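Local coordinates for protein hydrolase, alpha/beta hydrolase FOLD family (Staphylococcus aureus, PDB 2XMZ) that probably catalyses pyruvate elimination to form 2-succinyl-6-hydroxy-2,4-cyclohexadiene-1-carboxylate in menaquinone biosynthesis, at residues G24-S29 and N150-L155; F158-E163 and H248-D253; E219-I224 and T243-H248. All blocks are in the same frame, centred on the assembly; numbering follows the deposited sequence. Where two conformers were deposited one is given.

Interaction 1: residues G24-S29 and N150-L155; sequences GFLSDS and NDWEKL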
# COMPACT_ATOMS: atom_id res chain seq x y z
N GLY A 24 3.95 1.29 0.92
CA GLY A 24 4.22 0.04 1.63
C GLY A 24 5.14 0.25 2.84
O GLY A 24 5.60 1.37 3.11
N PHE A 25 5.40 -0.84 3.55
CA PHE A 25 6.24 -0.86 4.73
C PHE A 25 7.66 -0.40 4.42
O PHE A 25 8.21 -0.70 3.34
CB PHE A 25 6.26 -2.27 5.33
CG PHE A 25 7.11 -2.38 6.56
CD1 PHE A 25 6.73 -1.73 7.73
CD2 PHE A 25 8.29 -3.12 6.55
CE1 PHE A 25 7.50 -1.80 8.87
CE2 PHE A 25 9.08 -3.21 7.70
CZ PHE A 25 8.69 -2.55 8.87
N LEU A 26 8.27 0.32 5.36
CA LEU A 26 9.67 0.75 5.24
C LEU A 26 9.86 1.70 4.06
O LEU A 26 10.90 1.69 3.38
CB LEU A 26 10.61 -0.45 5.06
CG LEU A 26 11.59 -0.99 6.11
CD1 LEU A 26 12.66 -1.84 5.40
CD2 LEU A 26 12.26 0.06 6.97
N SER A 27 8.86 2.51 3.80
CA SER A 27 8.86 3.37 2.63
C SER A 27 7.91 4.48 2.98
O SER A 27 7.48 4.58 4.13
CB SER A 27 8.36 2.59 1.41
OG SER A 27 8.22 3.43 0.27
N ASP A 28 7.62 5.35 2.02
CA ASP A 28 6.64 6.38 2.25
C ASP A 28 6.15 6.86 0.90
O ASP A 28 6.44 6.26 -0.16
CB ASP A 28 7.19 7.52 3.15
CG ASP A 28 8.48 8.12 2.64
OD1 ASP A 28 9.48 8.14 3.40
OD2 ASP A 28 8.53 8.59 1.49
N SER A 29 5.45 7.99 0.93
CA SER A 29 4.83 8.55 -0.26
C SER A 29 5.81 8.89 -1.38
O SER A 29 5.40 8.99 -2.54
CB SER A 29 4.04 9.78 0.11
OG SER A 29 2.90 9.37 0.86
N ASN A 150 19.67 -3.92 5.39
CA ASN A 150 20.60 -4.87 4.78
C ASN A 150 19.99 -6.27 4.66
O ASN A 150 20.05 -6.90 3.59
CB ASN A 150 21.94 -4.87 5.53
CG ASN A 150 22.72 -3.58 5.32
OD1 ASN A 150 22.43 -2.79 4.42
ND2 ASN A 150 23.73 -3.37 6.15
N ASP A 151 19.37 -6.74 5.74
CA ASP A 151 18.70 -8.05 5.76
C ASP A 151 17.40 -8.02 4.93
O ASP A 151 17.12 -8.98 4.21
CB ASP A 151 18.41 -8.49 7.20
CG ASP A 151 19.65 -8.91 7.97
OD1 ASP A 151 20.79 -8.81 7.44
OD2 ASP A 151 19.49 -9.36 9.12
N TRP A 152 16.64 -6.93 5.04
CA TRP A 152 15.37 -6.76 4.31
C TRP A 152 15.59 -6.86 2.80
O TRP A 152 14.83 -7.55 2.11
CB TRP A 152 14.74 -5.42 4.65
CG TRP A 152 13.29 -5.29 4.30
CD1 TRP A 152 12.76 -4.51 3.31
CD2 TRP A 152 12.18 -5.90 4.97
NE1 TRP A 152 11.38 -4.60 3.32
CE2 TRP A 152 11.00 -5.45 4.33
CE3 TRP A 152 12.07 -6.77 6.06
CZ2 TRP A 152 9.72 -5.87 4.72
CZ3 TRP A 152 10.78 -7.19 6.45
CH2 TRP A 152 9.63 -6.74 5.78
N GLU A 153 16.63 -6.18 2.32
CA GLU A 153 17.08 -6.24 0.92
C GLU A 153 17.29 -7.66 0.39
O GLU A 153 17.17 -7.89 -0.81
CB GLU A 153 18.41 -5.50 0.75
CG GLU A 153 18.33 -3.98 0.71
CD GLU A 153 19.67 -3.32 0.39
OE1 GLU A 153 20.66 -4.04 0.11
OE2 GLU A 153 19.74 -2.08 0.41
N LYS A 154 17.64 -8.60 1.26
CA LYS A 154 17.98 -9.98 0.84
C LYS A 154 16.81 -10.95 0.90
O LYS A 154 16.99 -12.13 0.60
CB LYS A 154 19.13 -10.54 1.69
CG LYS A 154 20.41 -9.78 1.57
CD LYS A 154 21.52 -10.46 2.37
CE LYS A 154 22.50 -9.43 2.88
NZ LYS A 154 23.48 -9.02 1.85
N LEU A 155 15.63 -10.48 1.30
CA LEU A 155 14.44 -11.34 1.35
C LEU A 155 14.07 -11.82 -0.06
O LEU A 155 14.16 -11.05 -1.01
CB LEU A 155 13.25 -10.64 2.02
CG LEU A 155 13.28 -10.46 3.55
CD1 LEU A 155 12.11 -9.58 3.96
CD2 LEU A 155 13.22 -11.79 4.28
O HOH W 1 9.16 -3.35 2.19
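Phe25 and Leu26 both reach one face of the Trp152 indole, joining two parts of an alpha/beta hydrolase: the loop that follows strand 17-22 and the end of helix 145-152. That helix belongs to the helical insertion between strands 110-114 and 210-215, the cap of this fold. With CG anti to the backbone N (chi1 -163°), Trp152 sends its ring from CB toward the loop. Beyond CB, the pyrrole half meets Leu26. The methyl CD1 of Leu26 lies 3.4 Å from CD1 of Trp152 and 3.7 Å from its CG, and it stands 20° off the normal of the five-membered ring, the geometry of a CH-pi contact over the face. Further out, the benzene half takes the edge of Phe25. Here CD2 of Phe25 comes to 3.6 Å from CZ2 and 3.9 Å from CH2 of Trp152. The ring planes are 65° apart, which makes the pair an offset edge-to-face stack, displaced toward the indole rim. Phe25 and Leu26 therefore share the one face, each covering a different ring. Phe148 of the same cap helix touches both of them as well as Trp152, while Met184 of helix 181-191 touches Phe25 and Leu26. The position of Gly24 and Phe25 after strand 17-22 is that of the oxyanion-hole loop of related hydrolases, so the cap probably packs here against a wall of the active site. Across the indole, Leu155 CD1 lies over the other face, brought there by the type I turn from Trp152 to Leu155. The polar edge is bridged by one water in the ring plane, which accepts from Trp152 NE1 at 2.8 Å and donates to Phe25 O at 3.0 Å.

Interaction 2: residues F158-E163 and H248-D253; sequences FQSQLE and HVEDSD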
# COMPACT_ATOMS: atom_id res chain seq x y z
N PHE A 158 12.01 -9.79 -2.49
CA PHE A 158 12.61 -8.68 -3.22
C PHE A 158 13.71 -9.04 -4.20
O PHE A 158 14.38 -8.16 -4.73
CB PHE A 158 13.12 -7.64 -2.23
CG PHE A 158 12.07 -7.12 -1.32
CD1 PHE A 158 10.98 -6.42 -1.83
CD2 PHE A 158 12.16 -7.33 0.06
CE1 PHE A 158 9.98 -5.92 -0.97
CE2 PHE A 158 11.18 -6.86 0.92
CZ PHE A 158 10.08 -6.15 0.40
N GLN A 159 13.88 -10.34 -4.47
CA GLN A 159 14.96 -10.80 -5.33
C GLN A 159 14.99 -10.09 -6.69
O GLN A 159 16.05 -9.74 -7.20
CB GLN A 159 14.89 -12.32 -5.50
CG GLN A 159 16.06 -12.92 -6.23
CD GLN A 159 16.02 -14.43 -6.27
OE1 GLN A 159 16.99 -15.08 -6.69
NE2 GLN A 159 14.90 -15.01 -5.84
N SER A 160 13.80 -9.84 -7.26
CA SER A 160 13.68 -9.20 -8.56
C SER A 160 14.27 -7.78 -8.56
O SER A 160 14.67 -7.28 -9.61
CB SER A 160 12.23 -9.14 -9.01
OG SER A 160 11.52 -8.22 -8.20
N GLN A 161 14.35 -7.14 -7.40
CA GLN A 161 14.94 -5.80 -7.32
C GLN A 161 16.45 -5.77 -7.59
O GLN A 161 16.98 -4.74 -8.02
CB GLN A 161 14.65 -5.14 -5.97
CG GLN A 161 13.17 -4.85 -5.76
CD GLN A 161 12.89 -4.03 -4.53
OE1 GLN A 161 13.81 -3.62 -3.80
NE2 GLN A 161 11.60 -3.77 -4.28
N LEU A 162 17.13 -6.89 -7.35
CA LEU A 162 18.58 -6.97 -7.53
C LEU A 162 18.96 -6.76 -8.99
O LEU A 162 20.13 -6.52 -9.33
CB LEU A 162 19.12 -8.32 -7.03
CG LEU A 162 18.86 -8.67 -5.57
CD1 LEU A 162 18.97 -10.18 -5.37
CD2 LEU A 162 19.81 -7.92 -4.62
N GLU A 163 17.94 -6.81 -9.84
CA GLU A 163 18.09 -6.62 -11.27
C GLU A 163 17.78 -5.18 -11.73
O GLU A 163 17.98 -4.85 -12.90
CB GLU A 163 17.18 -7.62 -12.01
CG GLU A 163 17.74 -9.04 -12.05
CD GLU A 163 18.92 -9.17 -12.99
OE1 GLU A 163 20.05 -8.76 -12.62
OE2 GLU A 163 18.72 -9.68 -14.11
N HIS A 248 5.18 -0.94 -9.29
CA HIS A 248 5.20 0.50 -9.63
C HIS A 248 6.61 1.05 -9.76
O HIS A 248 6.83 2.15 -10.29
CB HIS A 248 4.31 1.34 -8.69
CG HIS A 248 4.79 1.45 -7.27
ND1 HIS A 248 4.26 0.71 -6.24
CD2 HIS A 248 5.71 2.27 -6.71
CE1 HIS A 248 4.86 1.03 -5.11
NE2 HIS A 248 5.74 1.99 -5.36
N VAL A 249 7.59 0.30 -9.27
CA VAL A 249 9.00 0.69 -9.41
C VAL A 249 9.72 -0.06 -10.53
O VAL A 249 10.64 0.47 -11.15
CB VAL A 249 9.74 0.50 -8.07
CG1 VAL A 249 11.23 0.61 -8.27
CG2 VAL A 249 9.30 1.54 -7.08
N GLU A 250 9.33 -1.31 -10.77
CA GLU A 250 10.07 -2.18 -11.68
C GLU A 250 9.63 -1.97 -13.13
O GLU A 250 10.45 -2.05 -14.04
CB GLU A 250 9.92 -3.66 -11.28
CG GLU A 250 10.46 -3.97 -9.90
CD GLU A 250 10.69 -5.45 -9.66
OE1 GLU A 250 10.37 -6.28 -10.54
OE2 GLU A 250 11.17 -5.79 -8.55
N ASP A 251 8.33 -1.72 -13.31
CA ASP A 251 7.78 -1.29 -14.59
C ASP A 251 6.77 -0.16 -14.37
O ASP A 251 5.55 -0.39 -14.41
CB ASP A 251 7.11 -2.45 -15.31
CG ASP A 251 6.93 -2.18 -16.80
OD1 ASP A 251 7.03 -1.00 -17.21
OD2 ASP A 251 6.69 -3.16 -17.54
N SER A 252 7.30 1.04 -14.14
CA SER A 252 6.50 2.22 -13.83
C SER A 252 5.52 2.58 -14.94
O SER A 252 4.39 2.98 -14.67
CB SER A 252 7.37 3.44 -13.47
OG SER A 252 8.22 3.18 -12.36
N ASP A 253 5.94 2.45 -16.18
CA ASP A 253 5.08 2.84 -17.30
C ASP A 253 3.87 1.93 -17.48
O ASP A 253 2.74 2.40 -17.61
CB ASP A 253 5.89 2.94 -18.58
CG ASP A 253 6.79 4.15 -18.59
OD1 ASP A 253 6.47 5.14 -17.88
OD2 ASP A 253 7.82 4.13 -19.28
O HOH W 2 9.99 -5.58 -6.35
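Glu250 extends its carboxylate against Ser160 and the aliphatic part of Gln161, with OE2 making the closest approaches. Ser160 OG donates to Glu250 OE2 at 2.5 Å, a very short bond in the model whose exact length deserves caution; Ser160 CB stands behind it at 3.5 Å from the same Glu250 OE2. The serine oxygen is directed there by chi1 of 70°, which places it between the backbone N and the carbonyl carbon. Gln161 crosses the glutamate at about a right angle, with its amide plane turned 71° from the carboxylate. Its CG lies 3.6 Å from Glu250 OE2, while its amide is linked through water: the water accepts from Gln161 NE2 at 3.2 Å and donates to Glu250 OE2. The second oxygen, OE1, accepts a hydrogen bond from the backbone N of Gly244. Three donors thus converge on one carboxylate, Ser160 OG and the water on OE2 and Gly244 N on OE1.

The 3-10 segment 159-163 belongs to the cap, in the link between helices 145-152 and 166-177, whereas Glu250 closes the short helix 247-250 that comes after edge strand 235-240 of the central sheet. Beside this bridge between cap and core, Gln161 touches Ile172 and Arg176, and Val249 packs on Ile168 and Ile172, all of helix 166-177.

Interaction 3: residues E219-I224 and T243-H248; sequences EKFVQI and TGHTIH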
# COMPACT_ATOMS: atom_id res chain seq x y z
N GLU A 219 5.15 -14.98 -7.15
CA GLU A 219 4.21 -16.11 -7.12
C GLU A 219 3.19 -16.02 -5.97
O GLU A 219 2.00 -16.19 -6.19
CB GLU A 219 4.97 -17.44 -7.06
CG GLU A 219 5.89 -17.64 -5.82
CD GLU A 219 6.87 -16.48 -5.54
OE1 GLU A 219 7.83 -16.27 -6.31
OE2 GLU A 219 6.68 -15.80 -4.51
N LYS A 220 3.68 -15.73 -4.77
CA LYS A 220 2.82 -15.72 -3.60
C LYS A 220 1.73 -14.68 -3.76
O LYS A 220 0.57 -14.96 -3.48
CB LYS A 220 3.64 -15.44 -2.33
CG LYS A 220 2.80 -15.21 -1.06
CD LYS A 220 3.69 -14.81 0.13
CE LYS A 220 2.87 -14.27 1.28
NZ LYS A 220 3.74 -13.57 2.28
N PHE A 221 2.09 -13.48 -4.19
CA PHE A 221 1.08 -12.45 -4.31
C PHE A 221 0.22 -12.59 -5.58
O PHE A 221 -0.93 -12.14 -5.60
CB PHE A 221 1.68 -11.06 -4.06
CG PHE A 221 2.01 -10.82 -2.61
CD1 PHE A 221 3.23 -11.25 -2.07
CD2 PHE A 221 1.07 -10.24 -1.76
CE1 PHE A 221 3.53 -11.06 -0.73
CE2 PHE A 221 1.36 -10.04 -0.42
CZ PHE A 221 2.60 -10.45 0.10
N VAL A 222 0.75 -13.24 -6.62
CA VAL A 222 -0.08 -13.64 -7.78
C VAL A 222 -1.21 -14.59 -7.31
O VAL A 222 -2.38 -14.41 -7.68
CB VAL A 222 0.78 -14.33 -8.88
CG1 VAL A 222 -0.09 -15.04 -9.94
CG2 VAL A 222 1.70 -13.30 -9.54
N GLN A 223 -0.85 -15.58 -6.50
CA GLN A 223 -1.87 -16.55 -6.06
C GLN A 223 -2.87 -15.82 -5.20
O GLN A 223 -4.05 -16.04 -5.32
CB GLN A 223 -1.24 -17.73 -5.33
CG GLN A 223 -0.46 -18.62 -6.27
CD GLN A 223 0.48 -19.56 -5.55
OE1 GLN A 223 1.07 -20.45 -6.18
NE2 GLN A 223 0.63 -19.38 -4.23
N ILE A 224 -2.39 -14.90 -4.37
CA ILE A 224 -3.28 -14.08 -3.54
C ILE A 224 -4.19 -13.17 -4.37
O ILE A 224 -5.40 -13.07 -4.12
CB ILE A 224 -2.49 -13.26 -2.52
CG1 ILE A 224 -1.81 -14.21 -1.51
CG2 ILE A 224 -3.41 -12.25 -1.79
CD1 ILE A 224 -1.02 -13.44 -0.48
N THR A 243 7.88 -8.62 -13.59
CA THR A 243 8.07 -7.81 -12.38
C THR A 243 7.83 -8.63 -11.12
O THR A 243 7.10 -9.61 -11.15
CB THR A 243 7.13 -6.56 -12.31
OG1 THR A 243 5.77 -6.96 -12.45
CG2 THR A 243 7.49 -5.55 -13.38
N GLY A 244 8.45 -8.20 -10.03
CA GLY A 244 8.19 -8.78 -8.72
C GLY A 244 7.17 -8.00 -7.92
O GLY A 244 6.15 -7.53 -8.45
N HIS A 245 7.46 -7.84 -6.64
CA HIS A 245 6.48 -7.32 -5.70
C HIS A 245 6.16 -5.84 -5.94
O HIS A 245 4.99 -5.46 -6.00
CB HIS A 245 7.00 -7.52 -4.28
CG HIS A 245 5.95 -7.40 -3.23
ND1 HIS A 245 4.92 -8.31 -3.10
CD2 HIS A 245 5.78 -6.49 -2.24
CE1 HIS A 245 4.15 -7.95 -2.08
NE2 HIS A 245 4.66 -6.86 -1.53
N THR A 246 7.20 -5.03 -6.09
CA THR A 246 7.01 -3.57 -6.23
C THR A 246 6.94 -3.21 -7.72
O THR A 246 7.87 -2.62 -8.29
CB THR A 246 8.12 -2.77 -5.54
OG1 THR A 246 8.48 -3.40 -4.31
CG2 THR A 246 7.66 -1.34 -5.26
N ILE A 247 5.81 -3.56 -8.32
CA ILE A 247 5.56 -3.32 -9.73
C ILE A 247 5.72 -1.85 -10.10
O ILE A 247 6.37 -1.53 -11.10
CB ILE A 247 4.13 -3.72 -10.15
CG1 ILE A 247 3.75 -5.12 -9.64
CG2 ILE A 247 3.99 -3.64 -11.69
CD1 ILE A 247 2.24 -5.38 -9.69
N HIS A 248 5.18 -0.94 -9.29
CA HIS A 248 5.20 0.50 -9.63
C HIS A 248 6.61 1.05 -9.76
O HIS A 248 6.83 2.15 -10.29
CB HIS A 248 4.31 1.34 -8.69
CG HIS A 248 4.79 1.45 -7.27
ND1 HIS A 248 4.26 0.71 -6.24
CD2 HIS A 248 5.71 2.27 -6.71
CE1 HIS A 248 4.86 1.03 -5.11
NE2 HIS A 248 5.74 1.99 -5.36
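Phe221 turns the face of its ring to the edge of His245, in an edge-to-face stack with the planes at 66° and the centroids 4.4 Å apart. The histidine lies on the loop after strand 235-240, the usual place of the catalytic histidine in the alpha/beta hydrolase fold. Its ring bonds fit that role: ND1 is hydrogen-bonded to Asp218 OD2 and NE2 to Ser91 OG, a geometry consistent with a Ser-His-Asp triad whose serine sits on the nucleophile elbow. CE1, the carbon between these two bonded nitrogens, points over the Phe221 face, with His245 ND1 beside it at 3.5 Å from Phe221 CD1. His245 has CG anti to the backbone N (chi1 -163°), which brings its ring end toward helix 219-231. Phe221 lies on the first turn of that helix, which starts directly after Asp218. Polar and aromatic neighbours thus restrain the imidazole together. Distances confirm an approach over the middle of the benzene ring: His245 CE1 is 3.4 Å from Phe221 CD1, 3.6 Å from Phe221 CG and 3.7 Å from Phe221 CZ, standing 3.3 Å above the ring plane.

How the interactions relate
Two contacts join the cap to the core: interaction 1 mainly through rings and a methyl, with one bridging water at the indole edge, interaction 2 through a carboxylate bonded to a hydroxyl and, through a water, to an amide. Interaction 3 stays within the core domain, between helix 219-231 and the loop 243-248 that carries the probable catalytic histidine. All three are partly buried. The segments of interactions 2 and 3 overlap at His248, on helix 247-250, and the second carboxylate oxygen of interaction 2 reaches the loop beside His245. Interaction 1 touches interaction 2 where Trp152 meets Phe158, but its nearest atoms remain about 6 Å from those of interaction 3.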